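Putative branched-chain amino acid ABC transporter, periplasmic branched-chain amino acid-binding protein (Pseudomonas protegens Pf-5, PDB 4RU0) probably binds a small solute, perhaps a branched-chain amino acid, in the periplasm and delivers it to an ABC transporter for uptake. Local coordinates at residues Val108-Ala114 / Pro130-Tyr136. Numbering follows the deposited sequence.
Sequences VYQPNGA and PLITLGY
I132 lies alongside Q110 at the tightly packed end, where the two segments run parallel and both backbone groups of Y109 are used. Y109 N donates a hydrogen bond to P130 O (2.9 Å). Y109 O accepts one from I132 N, almost straight at 173°. Branched I132 suits the place, because CG1, anti to the carbonyl carbon (chi1 -64°), carries CD1 to within 3.8 Å of V108 CB, while I132 CB packs against the aliphatic CG of Q110 at 3.6 Å. L131 CD2 meets the Y109 ring obliquely, and L131 also touches helix 114-126.

Beyond P111, which has no N-H to offer, the two backbones draw apart and a water bridges them, accepting from N112 N and donating to I132 O. Y136 OH bonds to the same water and accepts G113 N (3.0 Å) at the N-cap of helix 114-126. T133 CB lies over the centre of one face of the Y136 ring, 3.3 Å from its plane. A114, partly exposed, borders the bound pentaoxaheptadecane. The chemistry passes from aliphatic packing pinned by backbone hydrogen bonds to a polar junction bridged by one water, where a phenol ties the helix start to the turn T133-Y136 beside the ligand cleft.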
ATOM      1  N   VAL A 108      -4.962  -6.128  15.572  1.00 39.29           N
ATOM      2  CA  VAL A 108      -4.515  -6.263  14.192  1.00 37.82           C
ATOM      3  C   VAL A 108      -2.995  -6.229  14.150  1.00 37.58           C
ATOM      4  O   VAL A 108      -2.355  -5.648  15.030  1.00 38.74           O
ATOM      5  CB  VAL A 108      -5.071  -5.143  13.288  1.00 37.99           C
ATOM      6  CG1 VAL A 108      -6.569  -5.320  13.065  1.00 37.99           C
ATOM      7  CG2 VAL A 108      -4.775  -3.793  13.897  1.00 39.59           C
ATOM      8  N   TYR A 109      -2.416  -6.861  13.133  1.00 36.18           N
ATOM      9  CA  TYR A 109      -0.966  -6.914  13.019  1.00 35.97           C
ATOM     10  C   TYR A 109      -0.466  -6.502  11.629  1.00 35.20           C
ATOM     11  O   TYR A 109      -0.948  -6.993  10.605  1.00 34.11           O
ATOM     12  CB  TYR A 109      -0.462  -8.317  13.360  1.00 35.23           C
ATOM     13  CG  TYR A 109       1.040  -8.376  13.494  1.00 42.90           C
ATOM     14  CD1 TYR A 109       1.655  -8.104  14.709  1.00 36.51           C
ATOM     15  CD2 TYR A 109       1.847  -8.683  12.403  1.00 34.35           C
ATOM     16  CE1 TYR A 109       3.034  -8.143  14.837  1.00 40.51           C
ATOM     17  CE2 TYR A 109       3.224  -8.725  12.522  1.00 34.57           C
ATOM     18  CZ  TYR A 109       3.812  -8.455  13.740  1.00 39.37           C
ATOM     19  OH  TYR A 109       5.181  -8.494  13.866  1.00 39.78           O
ATOM     20  N   GLN A 110       0.514  -5.602  11.611  1.00 35.89           N
ATOM     21  CA  GLN A 110       1.108  -5.111  10.365  1.00 35.42           C
ATOM     22  C   GLN A 110       2.595  -5.426  10.316  1.00 35.32           C
ATOM     23  O   GLN A 110       3.399  -4.730  10.931  1.00 50.12           O
ATOM     24  CB  GLN A 110       0.894  -3.604  10.220  1.00 36.51           C
ATOM     25  CG  GLN A 110      -0.556  -3.199  10.073  1.00 36.65           C
ATOM     26  CD  GLN A 110      -0.882  -1.908  10.803  1.00 38.31           C
ATOM     27  OE1 GLN A 110      -0.468  -1.708  11.945  1.00 43.67           O
ATOM     28  NE2 GLN A 110      -1.628  -1.028  10.147  1.00 38.61           N
ATOM     29  N   PRO A 111       2.966  -6.485   9.584  1.00 34.12           N
ATOM     30  CA  PRO A 111       4.369  -6.918   9.528  1.00 37.87           C
ATOM     31  C   PRO A 111       5.301  -5.893   8.876  1.00 34.63           C
ATOM     32  O   PRO A 111       6.497  -5.922   9.150  1.00 35.10           O
ATOM     33  CB  PRO A 111       4.308  -8.209   8.698  1.00 32.70           C
ATOM     34  CG  PRO A 111       3.012  -8.161   7.981  1.00 35.10           C
ATOM     35  CD  PRO A 111       2.071  -7.400   8.858  1.00 32.91           C
ATOM     36  N   ASN A 112       4.759  -5.003   8.050  1.00 34.68           N
ATOM     37  CA  ASN A 112       5.564  -3.995   7.358  1.00 35.30           C
ATOM     38  C   ASN A 112       6.731  -4.622   6.596  1.00 34.79           C
ATOM     39  O   ASN A 112       7.886  -4.240   6.782  1.00 35.60           O
ATOM     40  CB  ASN A 112       6.089  -2.951   8.347  1.00 36.86           C
ATOM     41  CG  ASN A 112       4.973  -2.205   9.060  1.00 38.38           C
ATOM     42  OD1 ASN A 112       3.968  -1.842   8.452  1.00 38.29           O
ATOM     43  ND2 ASN A 112       5.142  -1.980  10.361  1.00 38.74           N
ATOM     44  N   GLY A 113       6.420  -5.590   5.744  1.00 33.58           N
ATOM     45  CA  GLY A 113       7.441  -6.368   5.066  1.00 33.14           C
ATOM     46  C   GLY A 113       6.849  -7.536   4.300  1.00 31.89           C
ATOM     47  O   GLY A 113       6.199  -8.410   4.873  1.00 31.34           O
ATOM     48  N   ALA A 114       7.072  -7.544   2.993  1.00 24.38           N
ATOM     49  CA  ALA A 114       6.515  -8.568   2.116  1.00 23.78           C
ATOM     50  C   ALA A 114       6.980  -9.997   2.455  1.00 24.11           C
ATOM     51  O   ALA A 114       6.139 -10.887   2.589  1.00 23.33           O
ATOM     52  CB  ALA A 114       6.831  -8.232   0.667  1.00 24.05           C
ATOM     53  N   PRO A 130      -5.376 -10.974  12.503  1.00 27.92           N
ATOM     54  CA  PRO A 130      -5.462 -10.366  11.174  1.00 27.59           C
ATOM     55  C   PRO A 130      -4.135  -9.758  10.746  1.00 36.17           C
ATOM     56  O   PRO A 130      -3.564  -8.954  11.480  1.00 26.87           O
ATOM     57  CB  PRO A 130      -6.526  -9.272  11.346  1.00 28.98           C
ATOM     58  CG  PRO A 130      -7.174  -9.534  12.669  1.00 31.83           C
ATOM     59  CD  PRO A 130      -6.158 -10.234  13.502  1.00 29.31           C
ATOM     60  N   LEU A 131      -3.642 -10.160   9.581  1.00 29.57           N
ATOM     61  CA  LEU A 131      -2.469  -9.528   9.004  1.00 25.05           C
ATOM     62  C   LEU A 131      -2.922  -8.430   8.069  1.00 27.06           C
ATOM     63  O   LEU A 131      -3.712  -8.671   7.161  1.00 27.03           O
ATOM     64  CB  LEU A 131      -1.603 -10.535   8.245  1.00 24.17           C
ATOM     65  CG  LEU A 131      -0.882 -11.615   9.053  1.00 28.18           C
ATOM     66  CD1 LEU A 131       0.072 -12.400   8.150  1.00 23.42           C
ATOM     67  CD2 LEU A 131      -0.152 -11.048  10.266  1.00 24.11           C
ATOM     68  N   ILE A 132      -2.432  -7.221   8.300  1.00 27.58           N
ATOM     69  CA  ILE A 132      -2.682  -6.120   7.386  1.00 26.35           C
ATOM     70  C   ILE A 132      -1.433  -5.844   6.561  1.00 25.70           C
ATOM     71  O   ILE A 132      -0.365  -5.566   7.107  1.00 26.39           O
ATOM     72  CB  ILE A 132      -3.098  -4.839   8.129  1.00 27.86           C
ATOM     73  CG1 ILE A 132      -4.430  -5.045   8.852  1.00 28.84           C
ATOM     74  CG2 ILE A 132      -3.197  -3.679   7.167  1.00 28.57           C
ATOM     75  CD1 ILE A 132      -4.810  -3.887   9.762  1.00 30.67           C
ATOM     76  N   THR A 133      -1.581  -5.924   5.248  1.00 39.40           N
ATOM     77  CA  THR A 133      -0.558  -5.468   4.310  1.00 25.05           C
ATOM     78  C   THR A 133      -1.142  -4.416   3.384  1.00 31.43           C
ATOM     79  O   THR A 133      -1.848  -4.720   2.454  1.00 29.23           O
ATOM     80  CB  THR A 133       0.034  -6.627   3.478  1.00 24.06           C
ATOM     81  OG1 THR A 133      -0.987  -7.263   2.718  1.00 24.66           O
ATOM     82  CG2 THR A 133       0.663  -7.641   4.353  1.00 23.58           C
ATOM     83  N   LEU A 134      -0.781  -3.168   3.605  1.00 28.12           N
ATOM     84  CA  LEU A 134      -1.363  -2.088   2.836  1.00 34.34           C
ATOM     85  C   LEU A 134      -0.608  -1.936   1.531  1.00 33.86           C
ATOM     86  O   LEU A 134       0.578  -1.718   1.521  1.00 40.61           O
ATOM     87  CB  LEU A 134      -1.304  -0.804   3.654  1.00 38.58           C
ATOM     88  CG  LEU A 134      -2.039   0.460   3.243  1.00 46.75           C
ATOM     89  CD1 LEU A 134      -3.532   0.261   3.236  1.00 49.81           C
ATOM     90  CD2 LEU A 134      -1.687   1.581   4.201  1.00 50.62           C
ATOM     91  N   GLY A 135      -1.317  -2.074   0.428  1.00 33.08           N
ATOM     92  CA  GLY A 135      -0.733  -1.994  -0.895  1.00 27.07           C
ATOM     93  C   GLY A 135       0.283  -3.054  -1.271  1.00 31.29           C
ATOM     94  O   GLY A 135       1.143  -2.822  -2.087  1.00 26.95           O
ATOM     95  N   TYR A 136       0.188  -4.220  -0.677  1.00 25.10           N
ATOM     96  CA  TYR A 136       1.124  -5.284  -0.953  1.00 28.33           C
ATOM     97  C   TYR A 136       0.549  -6.598  -0.469  1.00 25.04           C
ATOM     98  O   TYR A 136      -0.559  -6.629  -0.042  1.00 24.01           O
ATOM     99  CB  TYR A 136       2.523  -4.974  -0.423  1.00 24.43           C
ATOM    100  CG  TYR A 136       2.766  -5.184   1.046  1.00 26.97           C
ATOM    101  CD1 TYR A 136       2.386  -4.248   1.971  1.00 25.09           C
ATOM    102  CD2 TYR A 136       3.439  -6.290   1.492  1.00 31.03           C
ATOM    103  CE1 TYR A 136       2.643  -4.427   3.307  1.00 25.18           C
ATOM    104  CE2 TYR A 136       3.691  -6.482   2.821  1.00 28.83           C
ATOM    105  CZ  TYR A 136       3.290  -5.547   3.724  1.00 24.49           C
ATOM    106  OH  TYR A 136       3.547  -5.756   5.033  1.00 25.48           O
TER
HETATM  107  O   HOH W   1       2.140  -4.479   6.957  1.00 26.22           O